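Local coordinates for beta-agarase (Persicobacter, PDB 6AII), which probably hydrolyses the beta-1,4 linkages of agarose, as a neoagarobiose-producing beta-agarase of family GH16, at residues A[27-32]-A[46-51]. Sequence-based numbering, arbitrary orientation.
Sequences MSDDFN and GKWKNF. With CA (calcium ion), chain B.
Trp48 NE1 donates to Asp29 OD2 at 2.9 Å, the oxygen lying in the indole plane and being approached on its anti side. Indole suits this place because it pairs one polar N-H with a broad apolar surface. Aspartate offers two oxygens: Asp29 OD1 takes the backbone N of Phe31 at 2.8 Å, from above the carboxylate plane, making an Asx turn, while Tyr33 OH also bonds OD2. Lys47, long and extended beyond CG, carries NZ to Ser28 O at 2.8 Å, nearly along the C=O axis; NZ also donates to a water, which in turn gives a weak hydrogen bond to Asp29 OD2. At the indole edge, Met27 O lies 3.5 Å from Trp48 CH2.

Apolar packing covers the indole faces. Phe31, a flat apolar ring, lays CZ over one face near the rim, while Lys47 CB lies against the opposite face. Ile318 and Met76 touch both aromatic side chains, so the loop after strand 19-23 meets strand 48-49 between the two sheets of the GH16 beta-sandwich (jelly roll). An alanine in place of Trp48 would probably leave Asp29 OD2 without its indole donor and open a gap beside Phe31.

Asp30 O and Asn32 OD1 bind calcium with Asp5, Gly74 and Asp316. The Asx turn and the indole bond thus probably help to hold the backbone presenting these two ligands.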
ATOM      1  N   MET A  27      11.898   1.949  11.502  1.00 20.23           N
ATOM      2  CA  MET A  27      10.857   1.850  10.433  1.00 21.52           C
ATOM      3  C   MET A  27      10.704   3.198   9.728  1.00 20.80           C
ATOM      4  O   MET A  27       9.707   3.407   9.063  1.00 22.18           O
ATOM      5  CB  MET A  27       9.507   1.444  11.037  1.00 22.71           C
ATOM      6  CG  MET A  27       9.440   0.002  11.523  1.00 25.60           C
ATOM      7  SD  MET A  27       9.564  -1.136  10.141  1.00 26.25           S
ATOM      8  CE  MET A  27       7.866  -1.074   9.541  1.00 25.33           C
ATOM      9  N   SER A  28      11.656   4.134   9.885  1.00 18.63           N
ATOM     10  CA  SER A  28      11.590   5.459   9.347  1.00 18.29           C
ATOM     11  C   SER A  28      12.838   5.742   8.510  1.00 19.82           C
ATOM     12  O   SER A  28      13.970   5.351   8.911  1.00 21.24           O
ATOM     13  CB  SER A  28      11.415   6.554  10.427  1.00 18.24           C
ATOM     14  OG  SER A  28      10.285   6.313  11.253  1.00 18.61           O
ATOM     15  N   ASP A  29      12.677   6.376   7.334  1.00 18.55           N
ATOM     16  CA  ASP A  29      13.787   6.599   6.418  1.00 19.62           C
ATOM     17  C   ASP A  29      13.387   7.661   5.414  1.00 18.49           C
ATOM     18  O   ASP A  29      12.267   7.537   4.854  1.00 18.97           O
ATOM     19  CB  ASP A  29      14.178   5.301   5.722  1.00 21.23           C
ATOM     20  CG  ASP A  29      15.525   5.318   5.025  1.00 20.62           C
ATOM     21  OD1 ASP A  29      16.076   6.401   4.740  1.00 20.22           O
ATOM     22  OD2 ASP A  29      16.062   4.181   4.870  1.00 22.44           O
ATOM     23  N   ASP A  30      14.246   8.689   5.175  1.00 17.86           N
ATOM     24  CA  ASP A  30      13.953   9.635   4.097  1.00 17.36           C
ATOM     25  C   ASP A  30      14.784   9.460   2.821  1.00 16.61           C
ATOM     26  O   ASP A  30      14.712  10.287   1.930  1.00 18.99           O
ATOM     27  CB  ASP A  30      13.967  11.066   4.625  1.00 19.69           C
ATOM     28  CG  ASP A  30      15.246  11.533   5.283  1.00 23.57           C
ATOM     29  OD1 ASP A  30      16.214  10.763   5.354  1.00 22.28           O
ATOM     30  OD2 ASP A  30      15.227  12.720   5.675  1.00 21.48           O
ATOM     31  N   PHE A  31      15.507   8.322   2.736  1.00 17.36           N
ATOM     32  CA  PHE A  31      16.041   7.822   1.459  1.00 18.19           C
ATOM     33  C   PHE A  31      16.946   8.821   0.712  1.00 20.11           C
ATOM     34  O   PHE A  31      16.854   8.973  -0.510  1.00 22.39           O
ATOM     35  CB  PHE A  31      14.861   7.388   0.561  1.00 18.52           C
ATOM     36  CG  PHE A  31      14.160   6.192   1.120  1.00 19.40           C
ATOM     37  CD1 PHE A  31      14.867   5.024   1.308  1.00 20.43           C
ATOM     38  CD2 PHE A  31      12.822   6.225   1.495  1.00 19.08           C
ATOM     39  CE1 PHE A  31      14.258   3.893   1.819  1.00 19.43           C
ATOM     40  CE2 PHE A  31      12.212   5.095   2.001  1.00 18.63           C
ATOM     41  CZ  PHE A  31      12.929   3.935   2.166  1.00 19.43           C
ATOM     42  N   ASN A  32      17.815   9.488   1.464  1.00 21.47           N
ATOM     43  CA  ASN A  32      18.651  10.535   0.864  1.00 23.86           C
ATOM     44  C   ASN A  32      20.084  10.023   0.729  1.00 21.98           C
ATOM     45  O   ASN A  32      21.057  10.784   0.817  1.00 22.85           O
ATOM     46  CB  ASN A  32      18.484  11.853   1.618  1.00 25.52           C
ATOM     47  CG  ASN A  32      17.052  12.385   1.587  1.00 24.68           C
ATOM     48  OD1 ASN A  32      16.284  12.241   0.604  1.00 22.01           O
ATOM     49  ND2 ASN A  32      16.708  13.081   2.651  1.00 22.86           N
ATOM     50  N   GLY A  46      19.930  -1.453   6.401  1.00 22.65           N
ATOM     51  CA  GLY A  46      19.588  -2.322   7.483  1.00 24.55           C
ATOM     52  C   GLY A  46      18.090  -2.402   7.776  1.00 26.25           C
ATOM     53  O   GLY A  46      17.683  -3.038   8.764  1.00 26.07           O
ATOM     54  N   LYS A  47      17.235  -1.826   6.911  1.00 23.77           N
ATOM     55  CA  LYS A  47      15.823  -1.693   7.220  1.00 22.53           C
ATOM     56  C   LYS A  47      14.851  -2.267   6.167  1.00 21.87           C
ATOM     57  O   LYS A  47      13.744  -2.615   6.538  1.00 21.50           O
ATOM     58  CB  LYS A  47      15.454  -0.216   7.352  1.00 21.62           C
ATOM     59  CG  LYS A  47      16.109   0.509   8.509  1.00 22.88           C
ATOM     60  CD  LYS A  47      15.798   1.993   8.569  1.00 23.24           C
ATOM     61  CE  LYS A  47      16.561   2.650   9.704  1.00 25.32           C
ATOM     62  NZ  LYS A  47      16.370   4.123   9.692  1.00 23.43           N
ATOM     63  N   TRP A  48      15.221  -2.283   4.917  1.00 20.67           N
ATOM     64  CA  TRP A  48      14.264  -2.524   3.813  1.00 22.83           C
ATOM     65  C   TRP A  48      14.816  -3.652   2.927  1.00 22.28           C
ATOM     66  O   TRP A  48      15.755  -3.422   2.142  1.00 21.80           O
ATOM     67  CB  TRP A  48      14.056  -1.238   2.971  1.00 21.35           C
ATOM     68  CG  TRP A  48      13.868  -0.006   3.792  1.00 20.68           C
ATOM     69  CD1 TRP A  48      14.754   1.015   3.939  1.00 19.23           C
ATOM     70  CD2 TRP A  48      12.757   0.298   4.650  1.00 17.83           C
ATOM     71  NE1 TRP A  48      14.276   1.944   4.817  1.00 19.22           N
ATOM     72  CE2 TRP A  48      13.043   1.546   5.263  1.00 18.46           C
ATOM     73  CE3 TRP A  48      11.520  -0.322   4.926  1.00 18.59           C
ATOM     74  CZ2 TRP A  48      12.172   2.170   6.145  1.00 19.65           C
ATOM     75  CZ3 TRP A  48      10.688   0.289   5.833  1.00 19.64           C
ATOM     76  CH2 TRP A  48      10.997   1.530   6.414  1.00 19.95           C
ATOM     77  N   LYS A  49      14.164  -4.828   2.978  1.00 21.46           N
ATOM     78  CA  LYS A  49      14.598  -5.903   2.133  1.00 22.05           C
ATOM     79  C   LYS A  49      14.204  -5.610   0.693  1.00 22.29           C
ATOM     80  O   LYS A  49      13.060  -5.250   0.478  1.00 22.24           O
ATOM     81  CB  LYS A  49      13.955  -7.240   2.504  1.00 23.44           C
ATOM     82  CG  LYS A  49      14.564  -8.497   1.851  1.00 27.96           C
ATOM     83  CD  LYS A  49      13.714  -9.700   2.160  1.00 34.28           C
ATOM     84  CE  LYS A  49      14.295 -11.066   1.908  1.00 43.10           C
ATOM     85  NZ  LYS A  49      13.193 -12.068   1.926  1.00 44.95           N
ATOM     86  N   ASN A  50      15.130  -5.784  -0.238  1.00 19.72           N
ATOM     87  CA  ASN A  50      14.884  -5.586  -1.677  1.00 19.02           C
ATOM     88  C   ASN A  50      14.155  -6.752  -2.344  1.00 20.60           C
ATOM     89  O   ASN A  50      14.385  -6.985  -3.522  1.00 21.45           O
ATOM     90  CB  ASN A  50      16.137  -5.223  -2.435  1.00 18.26           C
ATOM     91  CG  ASN A  50      17.227  -6.281  -2.428  1.00 18.36           C
ATOM     92  OD1 ASN A  50      17.088  -7.273  -1.708  1.00 22.02           O
ATOM     93  ND2 ASN A  50      18.262  -6.067  -3.245  1.00 20.84           N
ATOM     94  N   PHE A  51      13.275  -7.396  -1.639  1.00 21.79           N
ATOM     95  CA  PHE A  51      12.467  -8.405  -2.224  1.00 24.32           C
ATOM     96  C   PHE A  51      11.238  -8.661  -1.371  1.00 23.72           C
ATOM     97  O   PHE A  51      11.105  -8.168  -0.247  1.00 23.53           O
ATOM     98  CB  PHE A  51      13.284  -9.709  -2.362  1.00 23.08           C
ATOM     99  CG  PHE A  51      12.797 -10.582  -3.494  1.00 22.15           C
ATOM    100  CD1 PHE A  51      13.022 -10.198  -4.815  1.00 21.89           C
ATOM    101  CD2 PHE A  51      12.095 -11.744  -3.251  1.00 23.12           C
ATOM    102  CE1 PHE A  51      12.536 -10.971  -5.868  1.00 22.59           C
ATOM    103  CE2 PHE A  51      11.590 -12.509  -4.311  1.00 22.92           C
ATOM    104  CZ  PHE A  51      11.872 -12.156  -5.604  1.00 22.68           C
TER
HETATM  105 CA    CA B 501      13.797  11.819   0.413  1.00 20.34          CA
HETATM  106  O   HOH W   1      17.791   4.632   7.201  1.00 29.68           O
HETATM  107  O   HOH W   2      14.334  13.960  -0.793  1.00 24.33           O